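Local coordinates for protein cryptochrome DASH, chloroplastic/mitochondrial (Arabidopsis thaliana, PDB 2J4D) that repairs cyclobutane pyrimidine dimers in single-stranded DNA, carrying FAD and a folate light antenna, and may serve as a blue-light photoreceptor, at residues D75-H80 against V150-L155; R154-G159 against T167-I172; F97-L102 against P230-L235. One frame throughout, in Å; residues are numbered along the deposited sequence.

All three interactions involve the alpha/beta part of the photolyase fold. Interactions 1 and 2 share helix 147-161 and, with it, Arg-154 and Leu-155; their centres lie 13 Å apart, and Glu-153 OE1 touches Leu-171 CD1 at 3.6 Å. Interaction 1 also meets interaction 3, whose centre is 17 Å away, where Phe-79 CE2 packs on Leu-235 CD1 at 3.9 Å. Interactions 2 and 3 do not touch, their nearest atoms being about 16 Å apart. All three lie away from the cofactor sites, although in interaction 1 the side chain of Val-152 comes within about 9 Å of a bound methenyltetrahydrofolate, whose pocket includes Ser-147, Glu-148 and Glu-149 of the same helix.

Interaction 1: D75-H80 against V150-L155; sequences DPRLFH and VDVERL
Arg-77 carries its guanidinium across to helix 147-161, where CG2 of Val-152 lies over one face of the group, 3.8 Å from NH2. From CB, the chain sets out with CG anti to the carbonyl carbon (chi1 -69°), runs extended to CD and then bends at chi3 (-65°), which turns the head back onto Asp-75 of its own segment. NE meets Asp-75 OD1 at 2.8 Å, by way of the syn lone pair. CZ lies 4.2 Å from Val-152 CG2. NH2 donates to Asp-75 OD2 at 2.8 Å, so that the carboxylate is gripped side-on by two nitrogens, one for each oxygen, and holds the guanidinium by its edge while the valine methyl packs against its face. At the far tip, NH1 approaches Leu-155 CD1 obliquely at 4.4 Å and forms a salt bridge with Glu-124 of helix 123-134. OD1 of Asp-75 also accepts from the backbone N of Arg-77 at 2.9 Å, closing an Asx turn that leads from strand 67-74 into the short 3-10 turn 76-78. The contact thus joins the loop after one strand of the parallel five-stranded sheet to a helix that follows another, strand 138-142, in the alpha/beta domain of the photolyase fold. With an alanine here, Asp-75 and Glu-124 would probably lose the positive charge they share, and Val-152 the flat surface it rests on. Pro-123, at the start of helix 123-134, touches Asp-75, Arg-77 and Val-152 alike. On the helix side, Arg-154 is engaged separately, with NE and NH2 both directed to OD1 of Asp-151, the NH2 bond measuring 2.9 Å.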
ATOM      1  N   ASP A  75      12.648  -1.498 -11.809  1.00 18.96           N
ATOM      2  CA  ASP A  75      12.015  -1.764 -13.102  1.00 20.18           C
ATOM      3  C   ASP A  75      11.678  -0.463 -13.820  1.00 20.59           C
ATOM      4  O   ASP A  75      10.879   0.327 -13.324  1.00 18.96           O
ATOM      5  CB  ASP A  75      10.728  -2.557 -12.849  1.00 19.55           C
ATOM      6  CG  ASP A  75      10.157  -3.193 -14.104  1.00 24.18           C
ATOM      7  OD1 ASP A  75      10.236  -2.577 -15.185  1.00 21.08           O
ATOM      8  OD2 ASP A  75       9.607  -4.315 -13.988  1.00 24.79           O
ATOM      9  N   PRO A  76      12.271  -0.229 -15.002  1.00 18.71           N
ATOM     10  CA  PRO A  76      11.992   1.005 -15.749  1.00 20.69           C
ATOM     11  C   PRO A  76      10.504   1.244 -16.038  1.00 19.91           C
ATOM     12  O   PRO A  76      10.053   2.385 -16.154  1.00 21.93           O
ATOM     13  CB  PRO A  76      12.825   0.835 -17.028  1.00 23.90           C
ATOM     14  CG  PRO A  76      12.928  -0.662 -17.192  1.00 24.24           C
ATOM     15  CD  PRO A  76      13.157  -1.125 -15.767  1.00 20.88           C
ATOM     16  N   ARG A  77       9.736   0.168 -16.142  1.00 20.96           N
ATOM     17  CA  ARG A  77       8.311   0.293 -16.418  1.00 20.87           C
ATOM     18  C   ARG A  77       7.561   0.957 -15.257  1.00 21.96           C
ATOM     19  O   ARG A  77       6.493   1.522 -15.450  1.00 19.76           O
ATOM     20  CB  ARG A  77       7.719  -1.085 -16.724  1.00 22.28           C
ATOM     21  CG  ARG A  77       8.213  -1.661 -18.048  1.00 24.23           C
ATOM     22  CD  ARG A  77       7.955  -3.160 -18.173  1.00 27.12           C
ATOM     23  NE  ARG A  77       8.722  -3.914 -17.185  1.00 23.79           N
ATOM     24  CZ  ARG A  77       9.148  -5.159 -17.356  1.00 25.85           C
ATOM     25  NH1 ARG A  77       8.882  -5.806 -18.485  1.00 22.98           N
ATOM     26  NH2 ARG A  77       9.853  -5.752 -16.404  1.00 21.26           N
ATOM     27  N   LEU A  78       8.137   0.899 -14.058  1.00 19.48           N
ATOM     28  CA  LEU A  78       7.512   1.494 -12.879  1.00 21.88           C
ATOM     29  C   LEU A  78       7.506   3.024 -12.976  1.00 20.50           C
ATOM     30  O   LEU A  78       6.750   3.706 -12.278  1.00 20.41           O
ATOM     31  CB  LEU A  78       8.269   1.057 -11.624  1.00 26.52           C
ATOM     32  CG  LEU A  78       7.635   1.363 -10.269  1.00 34.77           C
ATOM     33  CD1 LEU A  78       6.318   0.611 -10.148  1.00 36.16           C
ATOM     34  CD2 LEU A  78       8.587   0.952  -9.151  1.00 39.35           C
ATOM     35  N   PHE A  79       8.345   3.557 -13.855  1.00 20.93           N
ATOM     36  CA  PHE A  79       8.424   4.995 -14.019  1.00 23.42           C
ATOM     37  C   PHE A  79       8.071   5.478 -15.406  1.00 25.47           C
ATOM     38  O   PHE A  79       8.624   6.468 -15.888  1.00 26.35           O
ATOM     39  CB  PHE A  79       9.809   5.478 -13.607  1.00 23.52           C
ATOM     40  CG  PHE A  79      10.082   5.266 -12.157  1.00 29.06           C
ATOM     41  CD1 PHE A  79       9.595   6.161 -11.215  1.00 33.09           C
ATOM     42  CD2 PHE A  79      10.743   4.121 -11.724  1.00 32.82           C
ATOM     43  CE1 PHE A  79       9.756   5.915  -9.853  1.00 34.66           C
ATOM     44  CE2 PHE A  79      10.909   3.866 -10.364  1.00 33.20           C
ATOM     45  CZ  PHE A  79      10.413   4.764  -9.430  1.00 32.64           C
ATOM     46  N   HIS A  80       7.160   4.760 -16.053  1.00 21.38           N
ATOM     47  CA  HIS A  80       6.673   5.165 -17.359  1.00 24.43           C
ATOM     48  C   HIS A  80       5.334   5.836 -17.082  1.00 21.91           C
ATOM     49  O   HIS A  80       5.283   6.723 -16.239  1.00 20.37           O
ATOM     50  CB  HIS A  80       6.541   3.957 -18.289  1.00 26.00           C
ATOM     51  CG  HIS A  80       7.857   3.474 -18.816  1.00 30.85           C
ATOM     52  ND1 HIS A  80       8.013   2.257 -19.442  1.00 32.12           N
ATOM     53  CD2 HIS A  80       9.082   4.056 -18.813  1.00 32.09           C
ATOM     54  CE1 HIS A  80       9.277   2.109 -19.799  1.00 35.06           C
ATOM     55  NE2 HIS A  80       9.946   3.187 -19.430  1.00 35.11           N
ATOM     56  N   VAL A 150       2.154 -10.377 -12.814  1.00 19.40           N
ATOM     57  CA  VAL A 150       2.245 -11.788 -13.171  1.00 18.21           C
ATOM     58  C   VAL A 150       2.931 -11.952 -14.522  1.00 18.38           C
ATOM     59  O   VAL A 150       3.530 -12.991 -14.808  1.00 18.27           O
ATOM     60  CB  VAL A 150       0.855 -12.465 -13.167  1.00 19.89           C
ATOM     61  CG1 VAL A 150       0.294 -12.456 -11.731  1.00 18.75           C
ATOM     62  CG2 VAL A 150      -0.084 -11.756 -14.119  1.00 22.55           C
ATOM     63  N   ASP A 151       2.868 -10.920 -15.352  1.00 16.63           N
ATOM     64  CA  ASP A 151       3.537 -10.997 -16.640  1.00 17.95           C
ATOM     65  C   ASP A 151       5.048 -10.969 -16.388  1.00 16.97           C
ATOM     66  O   ASP A 151       5.811 -11.680 -17.032  1.00 20.17           O
ATOM     67  CB  ASP A 151       3.128  -9.830 -17.533  1.00 19.66           C
ATOM     68  CG  ASP A 151       3.591 -10.017 -18.971  1.00 28.70           C
ATOM     69  OD1 ASP A 151       3.318 -11.093 -19.549  1.00 25.99           O
ATOM     70  OD2 ASP A 151       4.220  -9.092 -19.523  1.00 33.12           O
ATOM     71  N   VAL A 152       5.483 -10.150 -15.440  1.00 14.92           N
ATOM     72  CA  VAL A 152       6.900 -10.093 -15.121  1.00 17.16           C
ATOM     73  C   VAL A 152       7.349 -11.441 -14.546  1.00 16.72           C
ATOM     74  O   VAL A 152       8.453 -11.900 -14.831  1.00 18.52           O
ATOM     75  CB  VAL A 152       7.213  -8.948 -14.135  1.00 16.97           C
ATOM     76  CG1 VAL A 152       8.688  -9.006 -13.715  1.00 18.07           C
ATOM     77  CG2 VAL A 152       6.908  -7.610 -14.808  1.00 18.77           C
ATOM     78  N   GLU A 153       6.495 -12.089 -13.755  1.00 17.20           N
ATOM     79  CA  GLU A 153       6.829 -13.405 -13.202  1.00 15.88           C
ATOM     80  C   GLU A 153       7.065 -14.373 -14.363  1.00 19.48           C
ATOM     81  O   GLU A 153       8.015 -15.166 -14.356  1.00 17.68           O
ATOM     82  CB  GLU A 153       5.690 -13.929 -12.318  1.00 16.31           C
ATOM     83  CG  GLU A 153       5.460 -13.083 -11.085  1.00 17.21           C
ATOM     84  CD  GLU A 153       4.223 -13.483 -10.290  1.00 21.53           C
ATOM     85  OE1 GLU A 153       3.446 -14.349 -10.761  1.00 17.01           O
ATOM     86  OE2 GLU A 153       4.029 -12.920  -9.187  1.00 20.22           O
ATOM     87  N   ARG A 154       6.185 -14.307 -15.358  1.00 16.82           N
ATOM     88  CA  ARG A 154       6.299 -15.163 -16.532  1.00 18.82           C
ATOM     89  C   ARG A 154       7.615 -14.889 -17.268  1.00 19.81           C
ATOM     90  O   ARG A 154       8.339 -15.815 -17.623  1.00 19.68           O
ATOM     91  CB  ARG A 154       5.130 -14.904 -17.488  1.00 20.49           C
ATOM     92  CG  ARG A 154       5.269 -15.597 -18.856  1.00 17.81           C
ATOM     93  CD  ARG A 154       4.131 -15.193 -19.800  1.00 15.99           C
ATOM     94  NE  ARG A 154       4.241 -13.804 -20.251  1.00 20.34           N
ATOM     95  CZ  ARG A 154       5.010 -13.395 -21.255  1.00 23.05           C
ATOM     96  NH1 ARG A 154       5.744 -14.269 -21.930  1.00 21.46           N
ATOM     97  NH2 ARG A 154       5.050 -12.109 -21.582  1.00 20.68           N
ATOM     98  N   LEU A 155       7.922 -13.615 -17.493  1.00 17.44           N
ATOM     99  CA  LEU A 155       9.144 -13.267 -18.213  1.00 20.77           C
ATOM    100  C   LEU A 155      10.399 -13.693 -17.454  1.00 21.47           C
ATOM    101  O   LEU A 155      11.382 -14.139 -18.060  1.00 20.98           O
ATOM    102  CB  LEU A 155       9.156 -11.770 -18.518  1.00 17.82           C
ATOM    103  CG  LEU A 155       8.058 -11.411 -19.534  1.00 21.82           C
ATOM    104  CD1 LEU A 155       7.808  -9.929 -19.520  1.00 21.72           C
ATOM    105  CD2 LEU A 155       8.459 -11.874 -20.941  1.00 23.13           C
TER

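Interaction 2: R154-G159 against T167-I172; sequences RLVNQG and TKLELI
Leu-169 on strand 168-172 meets two consecutive residues of helix 147-161, Val-156 and Asn-157. Its CD2 methyl lies 4.2 Å from Val-156 CG1, the two side chains crossing at about a right angle, and the same methyl sits 4.1 Å from Asn-157 CB. The amide oxygen OD1 of Asn-157 comes against the base of the leucine, 3.6 Å from its CB. The asparagine reaches the strand because CG stands anti to the backbone N (chi1 -164°), which swings the amide over to Leu-169 although its CB is not aimed at the strand. A water links the same two residues, donating to Asn-157 OD1 at 2.6 Å and accepting from the backbone N of Leu-169 at 2.8 Å.

Further out, Val-156 is buried against Pro-123 and Leu-127 of helix 123-134, while Leu-169 also packs on Leu-160 of helix 147-161 and on Val-139 of strand 138-142. Backbone hydrogen bonds of Lys-168 and Glu-170 with Val-139 fix the strand alongside 138-142. Helix and strand here are the second and third elements of a beta-alpha-beta unit at one border of the parallel sheet. The contact is therefore part apolar and part polar: methyls pack between helix and sheet, while the backbone N of Leu-169, on an outermost strand, has its hydrogen-bonding need met through water.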
ATOM      1  N   ARG A 154       6.185 -14.307 -15.358  1.00 16.82           N
ATOM      2  CA  ARG A 154       6.299 -15.163 -16.532  1.00 18.82           C
ATOM      3  C   ARG A 154       7.615 -14.889 -17.268  1.00 19.81           C
ATOM      4  O   ARG A 154       8.339 -15.815 -17.623  1.00 19.68           O
ATOM      5  CB  ARG A 154       5.130 -14.904 -17.488  1.00 20.49           C
ATOM      6  CG  ARG A 154       5.269 -15.597 -18.856  1.00 17.81           C
ATOM      7  CD  ARG A 154       4.131 -15.193 -19.800  1.00 15.99           C
ATOM      8  NE  ARG A 154       4.241 -13.804 -20.251  1.00 20.34           N
ATOM      9  CZ  ARG A 154       5.010 -13.395 -21.255  1.00 23.05           C
ATOM     10  NH1 ARG A 154       5.744 -14.269 -21.930  1.00 21.46           N
ATOM     11  NH2 ARG A 154       5.050 -12.109 -21.582  1.00 20.68           N
ATOM     12  N   LEU A 155       7.922 -13.615 -17.493  1.00 17.44           N
ATOM     13  CA  LEU A 155       9.144 -13.267 -18.213  1.00 20.77           C
ATOM     14  C   LEU A 155      10.399 -13.693 -17.454  1.00 21.47           C
ATOM     15  O   LEU A 155      11.382 -14.139 -18.060  1.00 20.98           O
ATOM     16  CB  LEU A 155       9.156 -11.770 -18.518  1.00 17.82           C
ATOM     17  CG  LEU A 155       8.058 -11.411 -19.534  1.00 21.82           C
ATOM     18  CD1 LEU A 155       7.808  -9.929 -19.520  1.00 21.72           C
ATOM     19  CD2 LEU A 155       8.459 -11.874 -20.941  1.00 23.13           C
ATOM     20  N   VAL A 156      10.369 -13.575 -16.131  1.00 16.96           N
ATOM     21  CA  VAL A 156      11.514 -13.994 -15.327  1.00 19.10           C
ATOM     22  C   VAL A 156      11.646 -15.518 -15.377  1.00 20.40           C
ATOM     23  O   VAL A 156      12.742 -16.063 -15.535  1.00 20.26           O
ATOM     24  CB  VAL A 156      11.358 -13.542 -13.848  1.00 19.49           C
ATOM     25  CG1 VAL A 156      12.388 -14.238 -12.962  1.00 21.75           C
ATOM     26  CG2 VAL A 156      11.540 -12.034 -13.752  1.00 19.08           C
ATOM     27  N   ASN A 157      10.523 -16.211 -15.246  1.00 20.75           N
ATOM     28  CA  ASN A 157      10.545 -17.667 -15.274  1.00 20.46           C
ATOM     29  C   ASN A 157      11.096 -18.168 -16.621  1.00 20.97           C
ATOM     30  O   ASN A 157      11.928 -19.075 -16.657  1.00 20.65           O
ATOM     31  CB  ASN A 157       9.134 -18.213 -15.043  1.00 23.33           C
ATOM     32  CG  ASN A 157       9.137 -19.677 -14.681  1.00 27.30           C
ATOM     33  OD1 ASN A 157       9.982 -20.132 -13.913  1.00 28.24           O
ATOM     34  ND2 ASN A 157       8.185 -20.423 -15.219  1.00 25.54           N
ATOM     35  N   GLN A 158      10.646 -17.568 -17.720  1.00 20.17           N
ATOM     36  CA  GLN A 158      11.117 -17.972 -19.044  1.00 21.84           C
ATOM     37  C   GLN A 158      12.579 -17.573 -19.262  1.00 22.67           C
ATOM     38  O   GLN A 158      13.319 -18.240 -19.996  1.00 23.05           O
ATOM     39  CB  GLN A 158      10.216 -17.370 -20.130  1.00 19.64           C
ATOM     40  CG  GLN A 158       8.790 -17.917 -20.061  1.00 20.53           C
ATOM     41  CD  GLN A 158       7.849 -17.349 -21.109  1.00 23.35           C
ATOM     42  OE1 GLN A 158       8.157 -16.358 -21.777  1.00 24.17           O
ATOM     43  NE2 GLN A 158       6.679 -17.969 -21.244  1.00 20.17           N
ATOM     44  N   GLY A 159      12.995 -16.488 -18.616  1.00 21.68           N
ATOM     45  CA  GLY A 159      14.371 -16.036 -18.742  1.00 23.40           C
ATOM     46  C   GLY A 159      15.308 -17.026 -18.074  1.00 25.77           C
ATOM     47  O   GLY A 159      16.394 -17.323 -18.590  1.00 25.86           O
ATOM     48  N   THR A 167      17.892 -23.568 -12.882  1.00 45.79           N
ATOM     49  CA  THR A 167      17.378 -22.458 -12.038  1.00 43.77           C
ATOM     50  C   THR A 167      15.845 -22.266 -12.104  1.00 41.34           C
ATOM     51  O   THR A 167      15.277 -21.900 -13.132  1.00 41.30           O
ATOM     52  CB  THR A 167      18.054 -21.076 -12.318  1.00 42.96           C
ATOM     53  OG1 THR A 167      19.457 -21.132 -12.004  1.00 46.66           O
ATOM     54  CG2 THR A 167      17.484 -20.028 -11.381  1.00 44.79           C
ATOM     55  N   LYS A 168      15.080 -22.456 -11.020  1.00 45.21           N
ATOM     56  CA  LYS A 168      13.697 -22.343 -10.737  1.00 42.62           C
ATOM     57  C   LYS A 168      13.236 -21.124  -9.981  1.00 37.47           C
ATOM     58  O   LYS A 168      13.839 -20.721  -8.989  1.00 35.36           O
ATOM     59  CB  LYS A 168      13.320 -23.626  -9.996  1.00 45.48           C
ATOM     60  CG  LYS A 168      14.282 -24.025  -8.857  1.00 54.32           C
ATOM     61  CD  LYS A 168      14.847 -25.435  -9.079  1.00 59.14           C
ATOM     62  CE  LYS A 168      16.028 -25.756  -8.150  1.00 61.01           C
ATOM     63  NZ  LYS A 168      15.645 -26.339  -6.825  1.00 63.21           N
ATOM     64  N   LEU A 169      12.150 -20.544 -10.477  1.00 33.45           N
ATOM     65  CA  LEU A 169      11.536 -19.407  -9.818  1.00 29.20           C
ATOM     66  C   LEU A 169      10.507 -19.985  -8.843  1.00 28.06           C
ATOM     67  O   LEU A 169       9.593 -20.701  -9.249  1.00 28.10           O
ATOM     68  CB  LEU A 169      10.823 -18.492 -10.823  1.00 25.74           C
ATOM     69  CG  LEU A 169      10.039 -17.317 -10.214  1.00 28.52           C
ATOM     70  CD1 LEU A 169      10.991 -16.387  -9.476  1.00 23.43           C
ATOM     71  CD2 LEU A 169       9.309 -16.550 -11.306  1.00 26.94           C
ATOM     72  N   GLU A 170      10.668 -19.682  -7.561  1.00 24.69           N
ATOM     73  CA  GLU A 170       9.760 -20.172  -6.525  1.00 26.54           C
ATOM     74  C   GLU A 170       8.969 -18.989  -5.984  1.00 22.77           C
ATOM     75  O   GLU A 170       9.536 -18.159  -5.277  1.00 22.48           O
ATOM     76  CB  GLU A 170      10.554 -20.780  -5.367  1.00 28.80           C
ATOM     77  CG  GLU A 170      11.405 -21.984  -5.719  1.00 41.85           C
ATOM     78  CD  GLU A 170      10.571 -23.191  -6.089  1.00 46.40           C
ATOM     79  OE1 GLU A 170       9.382 -23.235  -5.696  1.00 49.09           O
ATOM     80  OE2 GLU A 170      11.108 -24.098  -6.761  1.00 52.86           O
ATOM     81  N   LEU A 171       7.681 -18.921  -6.309  1.00 21.66           N
ATOM     82  CA  LEU A 171       6.823 -17.820  -5.856  1.00 21.58           C
ATOM     83  C   LEU A 171       6.081 -18.243  -4.592  1.00 21.68           C
ATOM     84  O   LEU A 171       5.442 -19.290  -4.554  1.00 21.13           O
ATOM     85  CB  LEU A 171       5.845 -17.432  -6.974  1.00 17.52           C
ATOM     86  CG  LEU A 171       6.568 -16.953  -8.247  1.00 19.14           C
ATOM     87  CD1 LEU A 171       5.610 -16.822  -9.403  1.00 17.34           C
ATOM     88  CD2 LEU A 171       7.252 -15.622  -7.964  1.00 21.40           C
ATOM     89  N   ILE A 172       6.171 -17.418  -3.556  1.00 22.07           N
ATOM     90  CA  ILE A 172       5.557 -17.728  -2.275  1.00 19.54           C
ATOM     91  C   ILE A 172       4.370 -16.820  -1.978  1.00 20.36           C
ATOM     92  O   ILE A 172       4.461 -15.605  -2.143  1.00 15.93           O
ATOM     93  CB  ILE A 172       6.591 -17.544  -1.146  1.00 22.34           C
ATOM     94  CG1 ILE A 172       7.893 -18.266  -1.509  1.00 21.67           C
ATOM     95  CG2 ILE A 172       6.026 -18.028   0.177  1.00 21.30           C
ATOM     96  CD1 ILE A 172       7.722 -19.737  -1.795  1.00 25.62           C
TER
HETATM   97  O   HOH W   1      11.015 -22.111 -12.548  1.00 36.78           O

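Interaction 3: F97-L102 against P230-L235; sequences FLMECL and PTLEKL
Met-99 projects from helix 92-111 against Pro-230, Leu-232 and Leu-235. CG lies 4.0 Å from Pro-230 O and close to Leu-232 CD2. The bend at chi2 (-48°) sets the sulfur beside Pro-230, where SD stands 3.5 Å from the carbonyl O and 3.8 Å from the ring carbon CG; here the thioether runs at a slant to the proline. The torsion chi3 (137°) then turns the terminal methyl against both leucines. CE touches Leu-235 CD1 at 3.8 Å, the side chains meeting end to end, and lies at 3.8 Å from Leu-232 CD2 as well, although the Leu-232 chain comes in at an angle and only its end reaches the methionine.

The turn that presents these leucines is braced internally: Thr-231 OG1 accepts from the backbone N of Lys-234 at 3.1 Å, an ST motif. Pro-230 and Leu-235 also rest on Leu-74 of strand 67-74, the strand against which Leu-98 and Leu-102 of the helix pack through Tyr-72. Through Met-99, a loop segment more than a hundred residues further along the chain, between helix 194-204 and strand 245-248, is packed onto helix 92-111, one of the helices flanking the parallel sheet of the Rossmann-like alpha/beta domain of class-1 photolyases.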
ATOM      1  N   PHE A  97       9.204   7.811  -1.226  1.00 18.03           N
ATOM      2  CA  PHE A  97       8.942   6.853  -0.152  1.00 18.91           C
ATOM      3  C   PHE A  97       9.638   5.524  -0.492  1.00 18.02           C
ATOM      4  O   PHE A  97      10.243   4.890   0.378  1.00 17.47           O
ATOM      5  CB  PHE A  97       7.427   6.659  -0.000  1.00 15.94           C
ATOM      6  CG  PHE A  97       7.027   5.832   1.196  1.00 19.00           C
ATOM      7  CD1 PHE A  97       6.842   6.429   2.450  1.00 20.68           C
ATOM      8  CD2 PHE A  97       6.791   4.468   1.063  1.00 18.95           C
ATOM      9  CE1 PHE A  97       6.419   5.679   3.552  1.00 19.40           C
ATOM     10  CE2 PHE A  97       6.366   3.695   2.163  1.00 20.97           C
ATOM     11  CZ  PHE A  97       6.177   4.301   3.408  1.00 19.39           C
ATOM     12  N   LEU A  98       9.568   5.104  -1.757  1.00 18.94           N
ATOM     13  CA  LEU A  98      10.232   3.865  -2.170  1.00 17.18           C
ATOM     14  C   LEU A  98      11.736   3.920  -1.895  1.00 19.21           C
ATOM     15  O   LEU A  98      12.308   2.962  -1.376  1.00 18.31           O
ATOM     16  CB  LEU A  98      10.012   3.584  -3.669  1.00 17.41           C
ATOM     17  CG  LEU A  98      10.947   2.538  -4.309  1.00 18.65           C
ATOM     18  CD1 LEU A  98      10.771   1.186  -3.629  1.00 17.07           C
ATOM     19  CD2 LEU A  98      10.637   2.398  -5.802  1.00 20.61           C
ATOM     20  N   MET A  99      12.387   5.033  -2.236  1.00 17.84           N
ATOM     21  CA  MET A  99      13.830   5.129  -2.004  1.00 20.76           C
ATOM     22  C   MET A  99      14.151   4.963  -0.519  1.00 18.61           C
ATOM     23  O   MET A  99      15.100   4.264  -0.163  1.00 19.99           O
ATOM     24  CB  MET A  99      14.397   6.463  -2.522  1.00 19.81           C
ATOM     25  CG  MET A  99      14.212   6.683  -4.030  1.00 21.74           C
ATOM     26  SD  MET A  99      14.711   5.247  -5.047  1.00 31.65           S
ATOM     27  CE  MET A  99      13.391   5.164  -6.208  1.00 33.22           C
ATOM     28  N   GLU A 100      13.374   5.606   0.347  1.00 18.61           N
ATOM     29  CA  GLU A 100      13.609   5.463   1.781  1.00 18.98           C
ATOM     30  C   GLU A 100      13.434   3.998   2.186  1.00 20.90           C
ATOM     31  O   GLU A 100      14.186   3.494   3.021  1.00 16.38           O
ATOM     32  CB  GLU A 100      12.663   6.372   2.580  1.00 18.97           C
ATOM     33  CG  GLU A 100      12.906   7.853   2.293  1.00 25.62           C
ATOM     34  CD  GLU A 100      12.042   8.792   3.117  1.00 25.65           C
ATOM     35  OE1 GLU A 100      10.811   8.599   3.171  1.00 31.09           O
ATOM     36  OE2 GLU A 100      12.602   9.742   3.701  1.00 33.20           O
ATOM     37  N   CYS A 101      12.455   3.312   1.589  1.00 18.47           N
ATOM     38  CA  CYS A 101      12.225   1.892   1.892  1.00 18.87           C
ATOM     39  C   CYS A 101      13.445   1.049   1.527  1.00 18.91           C
ATOM     40  O   CYS A 101      13.832   0.146   2.268  1.00 18.92           O
ATOM     41  CB  CYS A 101      11.023   1.345   1.113  1.00 18.71           C
ATOM     42  SG  CYS A 101       9.408   1.959   1.651  1.00 18.70           S
ATOM     43  N   LEU A 102      14.034   1.337   0.370  1.00 17.48           N
ATOM     44  CA  LEU A 102      15.203   0.589  -0.088  1.00 19.18           C
ATOM     45  C   LEU A 102      16.413   0.844   0.801  1.00 20.03           C
ATOM     46  O   LEU A 102      17.133  -0.086   1.141  1.00 17.15           O
ATOM     47  CB  LEU A 102      15.527   0.945  -1.541  1.00 16.63           C
ATOM     48  CG  LEU A 102      14.427   0.570  -2.547  1.00 19.55           C
ATOM     49  CD1 LEU A 102      14.848   1.033  -3.939  1.00 18.96           C
ATOM     50  CD2 LEU A 102      14.181  -0.948  -2.539  1.00 18.29           C
ATOM     51  N   PRO A 230      19.115   4.206  -6.419  1.00 36.63           N
ATOM     52  CA  PRO A 230      18.952   5.202  -7.476  1.00 35.73           C
ATOM     53  C   PRO A 230      18.365   6.497  -6.944  1.00 34.72           C
ATOM     54  O   PRO A 230      17.814   6.542  -5.844  1.00 34.63           O
ATOM     55  CB  PRO A 230      18.019   4.504  -8.458  1.00 39.43           C
ATOM     56  CG  PRO A 230      17.112   3.747  -7.535  1.00 42.22           C
ATOM     57  CD  PRO A 230      18.096   3.147  -6.532  1.00 37.57           C
ATOM     58  N   THR A 231      18.518   7.560  -7.718  1.00 33.37           N
ATOM     59  CA  THR A 231      17.974   8.848  -7.337  1.00 31.55           C
ATOM     60  C   THR A 231      16.794   9.053  -8.263  1.00 29.66           C
ATOM     61  O   THR A 231      16.812   8.597  -9.408  1.00 29.53           O
ATOM     62  CB  THR A 231      18.982   9.995  -7.569  1.00 31.49           C
ATOM     63  OG1 THR A 231      19.208  10.164  -8.977  1.00 29.46           O
ATOM     64  CG2 THR A 231      20.297   9.694  -6.874  1.00 33.07           C
ATOM     65  N   LEU A 232      15.764   9.728  -7.776  1.00 27.34           N
ATOM     66  CA  LEU A 232      14.600   9.969  -8.598  1.00 26.31           C
ATOM     67  C   LEU A 232      14.997  10.665  -9.891  1.00 28.71           C
ATOM     68  O   LEU A 232      14.461  10.358 -10.957  1.00 26.16           O
ATOM     69  CB  LEU A 232      13.577  10.810  -7.836  1.00 26.82           C
ATOM     70  CG  LEU A 232      12.953  10.093  -6.638  1.00 26.38           C
ATOM     71  CD1 LEU A 232      11.857  10.970  -6.029  1.00 24.76           C
ATOM     72  CD2 LEU A 232      12.377   8.754  -7.082  1.00 26.18           C
ATOM     73  N   GLU A 233      15.951  11.589  -9.800  1.00 28.89           N
ATOM     74  CA  GLU A 233      16.402  12.315 -10.980  1.00 32.47           C
ATOM     75  C   GLU A 233      16.970  11.391 -12.056  1.00 31.67           C
ATOM     76  O   GLU A 233      16.705  11.588 -13.241  1.00 34.58           O
ATOM     77  CB  GLU A 233      17.424  13.381 -10.580  1.00 32.91           C
ATOM     78  CG  GLU A 233      16.796  14.519  -9.775  1.00 32.12           C
ATOM     79  CD  GLU A 233      17.826  15.480  -9.209  1.00 37.17           C
ATOM     80  OE1 GLU A 233      18.671  15.037  -8.400  1.00 34.29           O
ATOM     81  OE2 GLU A 233      17.786  16.676  -9.574  1.00 31.30           O
ATOM     82  N   LYS A 234      17.750  10.392 -11.656  1.00 34.40           N
ATOM     83  CA  LYS A 234      18.303   9.442 -12.620  1.00 35.81           C
ATOM     84  C   LYS A 234      17.151   8.707 -13.295  1.00 37.71           C
ATOM     85  O   LYS A 234      17.261   8.285 -14.449  1.00 36.74           O
ATOM     86  CB  LYS A 234      19.186   8.397 -11.931  1.00 39.41           C
ATOM     87  CG  LYS A 234      20.535   8.881 -11.440  1.00 45.81           C
ATOM     88  CD  LYS A 234      21.321   7.712 -10.827  1.00 51.05           C
ATOM     89  CE  LYS A 234      21.538   7.890  -9.325  1.00 48.29           C
ATOM     90  NZ  LYS A 234      22.087   6.672  -8.657  1.00 50.85           N
ATOM     91  N   LEU A 235      16.055   8.546 -12.555  1.00 34.81           N
ATOM     92  CA  LEU A 235      14.872   7.850 -13.044  1.00 34.65           C
ATOM     93  C   LEU A 235      13.951   8.723 -13.861  1.00 34.27           C
ATOM     94  O   LEU A 235      12.949   8.245 -14.386  1.00 36.09           O
ATOM     95  CB  LEU A 235      14.095   7.270 -11.871  1.00 32.99           C
ATOM     96  CG  LEU A 235      14.967   6.330 -11.053  1.00 33.24           C
ATOM     97  CD1 LEU A 235      14.200   5.800  -9.851  1.00 34.69           C
ATOM     98  CD2 LEU A 235      15.433   5.211 -11.960  1.00 36.92           C
TER